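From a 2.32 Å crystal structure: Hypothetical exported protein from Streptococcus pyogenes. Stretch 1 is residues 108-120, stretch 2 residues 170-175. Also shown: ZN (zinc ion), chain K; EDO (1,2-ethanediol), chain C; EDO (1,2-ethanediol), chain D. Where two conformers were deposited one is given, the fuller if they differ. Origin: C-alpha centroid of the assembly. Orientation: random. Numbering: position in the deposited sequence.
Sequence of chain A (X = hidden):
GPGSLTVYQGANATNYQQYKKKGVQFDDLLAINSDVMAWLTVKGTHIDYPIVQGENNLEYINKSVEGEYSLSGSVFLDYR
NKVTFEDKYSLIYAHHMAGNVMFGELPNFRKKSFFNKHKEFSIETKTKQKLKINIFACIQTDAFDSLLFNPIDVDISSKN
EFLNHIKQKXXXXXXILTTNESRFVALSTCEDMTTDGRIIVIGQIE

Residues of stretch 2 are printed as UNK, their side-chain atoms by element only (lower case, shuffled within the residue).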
# COMPACT_ATOMS: atom_id res chain seq x y z
N ASN A 108 2.34 11.25 8.06
CA ASN A 108 1.88 11.42 9.45
C ASN A 108 2.32 10.23 10.29
O ASN A 108 2.48 10.35 11.50
CB ASN A 108 0.36 11.59 9.54
CG ASN A 108 -0.11 12.90 8.92
OD1 ASN A 108 0.67 13.84 8.78
ND2 ASN A 108 -1.38 12.97 8.52
N PHE A 109 2.52 9.08 9.66
CA PHE A 109 2.96 7.89 10.37
C PHE A 109 4.39 7.96 10.88
O PHE A 109 4.83 7.07 11.60
CB PHE A 109 2.74 6.65 9.51
CG PHE A 109 1.30 6.26 9.41
CD1 PHE A 109 0.67 5.58 10.44
CD2 PHE A 109 0.57 6.57 8.28
CE1 PHE A 109 -0.68 5.22 10.35
CE2 PHE A 109 -0.75 6.21 8.19
CZ PHE A 109 -1.39 5.52 9.22
N ARG A 110 5.11 9.01 10.49
CA ARG A 110 6.45 9.29 11.01
C ARG A 110 6.34 9.84 12.43
O ARG A 110 7.31 9.77 13.20
CB ARG A 110 7.18 10.31 10.13
CG ARG A 110 7.41 9.86 8.67
CD ARG A 110 7.97 11.00 7.76
NE ARG A 110 9.36 11.22 8.11
CZ ARG A 110 10.39 10.65 7.50
NH1 ARG A 110 10.20 9.86 6.44
NH2 ARG A 110 11.63 10.87 7.93
N LYS A 111 5.19 10.41 12.78
CA LYS A 111 5.01 11.05 14.08
C LYS A 111 4.61 10.02 15.13
O LYS A 111 3.64 9.27 14.96
CB LYS A 111 3.93 12.15 14.00
CG LYS A 111 4.23 13.32 13.06
CD LYS A 111 2.87 14.05 12.75
CE LYS A 111 3.01 15.37 11.95
NZ LYS A 111 1.95 16.38 12.39
N LYS A 112 5.37 10.00 16.24
CA LYS A 112 5.12 9.04 17.33
C LYS A 112 3.66 8.98 17.77
O LYS A 112 3.03 7.93 17.73
CB LYS A 112 6.01 9.32 18.56
CG LYS A 112 5.96 8.21 19.62
CD LYS A 112 6.89 8.52 20.81
CE LYS A 112 6.84 7.39 21.87
NZ LYS A 112 7.44 7.78 23.21
N SER A 113 3.11 10.12 18.17
CA SER A 113 1.73 10.17 18.64
C SER A 113 0.75 9.68 17.57
O SER A 113 -0.20 8.92 17.88
CB SER A 113 1.37 11.59 19.10
OG SER A 113 -0.04 11.75 19.21
N PHE A 114 0.94 10.10 16.31
CA PHE A 114 0.07 9.64 15.22
C PHE A 114 0.19 8.12 14.98
O PHE A 114 -0.80 7.42 14.83
CB PHE A 114 0.36 10.42 13.91
CG PHE A 114 -0.66 10.17 12.82
CD1 PHE A 114 -1.74 11.04 12.65
CD2 PHE A 114 -0.56 9.06 11.98
CE1 PHE A 114 -2.69 10.81 11.68
CE2 PHE A 114 -1.52 8.83 10.98
CZ PHE A 114 -2.58 9.70 10.85
N PHE A 115 1.42 7.63 14.95
CA PHE A 115 1.69 6.21 14.79
C PHE A 115 1.13 5.35 15.92
O PHE A 115 0.63 4.26 15.67
CB PHE A 115 3.19 6.00 14.72
CG PHE A 115 3.59 4.58 14.46
CD1 PHE A 115 3.57 4.06 13.15
CD2 PHE A 115 3.96 3.74 15.53
CE1 PHE A 115 3.94 2.74 12.91
CE2 PHE A 115 4.31 2.42 15.29
CZ PHE A 115 4.31 1.91 13.97
N ASN A 116 1.23 5.82 17.17
CA ASN A 116 0.59 5.09 18.27
C ASN A 116 -0.94 5.18 18.26
O ASN A 116 -1.61 4.32 18.80
CB ASN A 116 1.12 5.54 19.64
CG ASN A 116 2.60 5.23 19.85
OD1 ASN A 116 3.20 4.41 19.13
ND2 ASN A 116 3.20 5.88 20.84
N LYS A 117 -1.51 6.21 17.65
CA LYS A 117 -2.97 6.34 17.70
C LYS A 117 -3.71 5.56 16.62
O LYS A 117 -4.80 5.02 16.85
CB LYS A 117 -3.40 7.81 17.67
CG LYS A 117 -4.86 7.99 18.19
CD LYS A 117 -5.38 9.41 18.08
CE LYS A 117 -6.93 9.44 18.26
NZ LYS A 117 -7.69 9.61 16.98
N HIS A 118 -3.11 5.48 15.44
CA HIS A 118 -3.74 4.88 14.26
C HIS A 118 -2.94 3.66 13.86
O HIS A 118 -1.77 3.77 13.46
CB HIS A 118 -3.78 5.91 13.15
CG HIS A 118 -4.50 7.17 13.55
ND1 HIS A 118 -5.87 7.22 13.71
CD2 HIS A 118 -4.04 8.41 13.82
CE1 HIS A 118 -6.23 8.44 14.05
NE2 HIS A 118 -5.14 9.19 14.11
N LYS A 119 -3.55 2.49 14.00
CA LYS A 119 -2.81 1.23 14.07
C LYS A 119 -3.30 0.19 13.07
O LYS A 119 -2.79 -0.91 13.01
CB LYS A 119 -2.96 0.64 15.47
CG LYS A 119 -2.25 1.40 16.54
CD LYS A 119 -2.86 1.06 17.89
CE LYS A 119 -1.81 1.09 18.98
NZ LYS A 119 -2.28 0.20 20.08
N GLU A 120 -4.32 0.54 12.30
CA GLU A 120 -4.85 -0.41 11.36
C GLU A 120 -5.29 0.27 10.04
O GLU A 120 -5.56 1.47 10.00
CB GLU A 120 -6.02 -1.14 12.00
CG GLU A 120 -7.06 -0.17 12.53
CD GLU A 120 -8.18 -0.85 13.27
OE1 GLU A 120 -8.00 -1.09 14.50
OE2 GLU A 120 -9.23 -1.12 12.64
N UNK A 170 13.17 1.95 9.60
CA UNK A 170 11.94 2.44 10.18
C UNK A 170 12.14 3.68 11.03
O UNK A 170 13.12 3.80 11.76
c UNK A 170 11.27 1.35 11.01
o UNK A 170 10.77 0.30 10.18
N UNK A 171 11.21 4.62 10.89
CA UNK A 171 11.15 5.81 11.72
C UNK A 171 10.23 5.53 12.92
O UNK A 171 10.43 6.07 14.00
c UNK A 171 11.55 7.38 9.78
c UNK A 171 10.39 8.25 11.82
c UNK A 171 10.61 7.03 10.91
N UNK A 172 9.18 4.72 12.71
CA UNK A 172 8.40 4.15 13.79
C UNK A 172 8.25 2.62 13.61
O UNK A 172 8.16 2.13 12.48
c UNK A 172 7.67 6.85 15.26
c UNK A 172 7.03 4.82 13.90
o UNK A 172 7.89 6.10 16.21
n UNK A 172 7.96 8.14 15.28
c UNK A 172 7.05 6.32 13.98
N UNK A 173 8.22 1.88 14.71
CA UNK A 173 8.13 0.41 14.67
C UNK A 173 7.46 -0.14 15.94
O UNK A 173 7.56 0.46 17.02
c UNK A 173 9.49 -2.11 12.93
c UNK A 173 9.53 -0.17 14.55
c UNK A 173 9.77 -2.59 15.25
o UNK A 173 9.83 -5.71 13.31
c UNK A 173 9.59 -1.65 14.24
c UNK A 173 9.86 -3.97 14.95
c UNK A 173 9.74 -4.38 13.64
c UNK A 173 9.56 -3.46 12.63
N UNK A 174 6.74 -1.25 15.81
CA UNK A 174 6.21 -1.95 16.97
C UNK A 174 6.32 -3.45 16.73
O UNK A 174 6.12 -3.91 15.61
n UNK A 174 1.49 1.87 16.91
c UNK A 174 2.30 -1.71 16.70
n UNK A 174 2.14 -0.32 17.13
c UNK A 174 1.58 0.64 16.41
c UNK A 174 4.76 -1.54 17.28
c UNK A 174 3.73 -1.98 16.25
n UNK A 174 1.09 0.38 15.21
N UNK A 175 6.66 -4.21 17.77
CA UNK A 175 6.70 -5.68 17.72
C UNK A 175 5.30 -6.25 17.82
O UNK A 175 4.63 -6.05 18.83
c UNK A 175 8.89 -5.71 19.09
o UNK A 175 10.85 -5.60 17.70
c UNK A 175 9.87 -6.31 18.07
o UNK A 175 9.66 -7.48 17.64
c UNK A 175 7.47 -6.23 18.92
ZN ZN K . -6.20 10.97 14.41
C1 EDO C . 7.17 12.72 17.63
O1 EDO C . 7.62 11.94 16.51
C2 EDO C . 5.76 13.28 17.41
O2 EDO C . 4.81 12.54 18.19
C1 EDO D . 6.07 -8.25 12.87
O1 EDO D . 6.47 -9.24 13.80
C2 EDO D . 6.65 -6.93 13.33
O2 EDO D . 5.87 -6.48 14.44
O HOH W 1 5.65 2.41 18.96
O HOH W 2 -4.25 11.63 15.00
O HOH W 3 -6.29 12.32 12.21
O HOH W 4 -8.58 10.36 13.87

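Position 170 carries one carbon and then one oxygen, with no branch. Its CB comes no closer to stretch 1 than 7.6 Å, from Phe 115 CZ, and its oxygen is hydrogen-bonded elsewhere in the structure. A hydroxyl on a single carbon makes it Ser 170.

Position 171 has three carbons, one bearing the other two, a fork directly at CB. Its CA-to-CB bond points toward stretch 1; one branch carbon lies 3.7 Å from Arg 110 O, and the other sits over a face of the Arg 110 guanidinium, 4.0 Å from NH2. A beta-branched side chain of carbon alone is Val 171, with chi1 in t. The chain turns a corner here and at the next position.

Position 172 shows three carbons in a row, the third carrying one oxygen and one nitrogen. Its CB stands 3.5 Å from the centroid of the Phe 115 ring, only 11° off the ring normal, a CH-pi contact. The terminal nitrogen lies 2.7 Å from Arg 110 O, as a donor facing a carbonyl should; one oxygen and one nitrogen on the third carbon make an amide. This is Gln 172, folded m, m. Its NE2 donates to Arg 110 O almost in line, at 175°. Lys 112 N, 3.3 Å from NE2, is no partner, since both are donors; it donates instead to O1 of the chain C ethanediol.

Position 173 has one carbon leading to a six-carbon ring with an oxygen on it. CA-to-CB points away from stretch 1, and the backbone makes the contact, with N 4.0 Å from Phe 115 CZ. The hydroxyl-bearing ring is that of Tyr 173. A water donates to Asn 116 OD1 and, weakly, to Tyr 173 O.

Position 174 runs through three carbons and a nitrogen to a carbon holding two more nitrogens. That flat end group lies on the Phe 115 ring, centres 4.2 Å apart and planes at 17°. It is Arg 174. NH1 donates to Phe 115 O at 2.8 Å, while Lys 119 CG covers the opposite face of the guanidinium, 3.7 Å from NH2.

Position 175 has three carbons, the last carrying two oxygens, and reaches nothing on stretch 1: Glu 175.

The rule is economical. Alternate residues 172 and 174 point toward stretch 1, and each pairs one hydrogen bond to a backbone carbonyl with packing on the Phe 115 ring. Polar ends thus satisfy carbonyls while aliphatic carbon and a flat cation share one aromatic ring. Val 171 extends the contact over Arg 110, and the whole buries 483 Å², both sides summed.

Stretch 2, residues 170-175: SVQYRE
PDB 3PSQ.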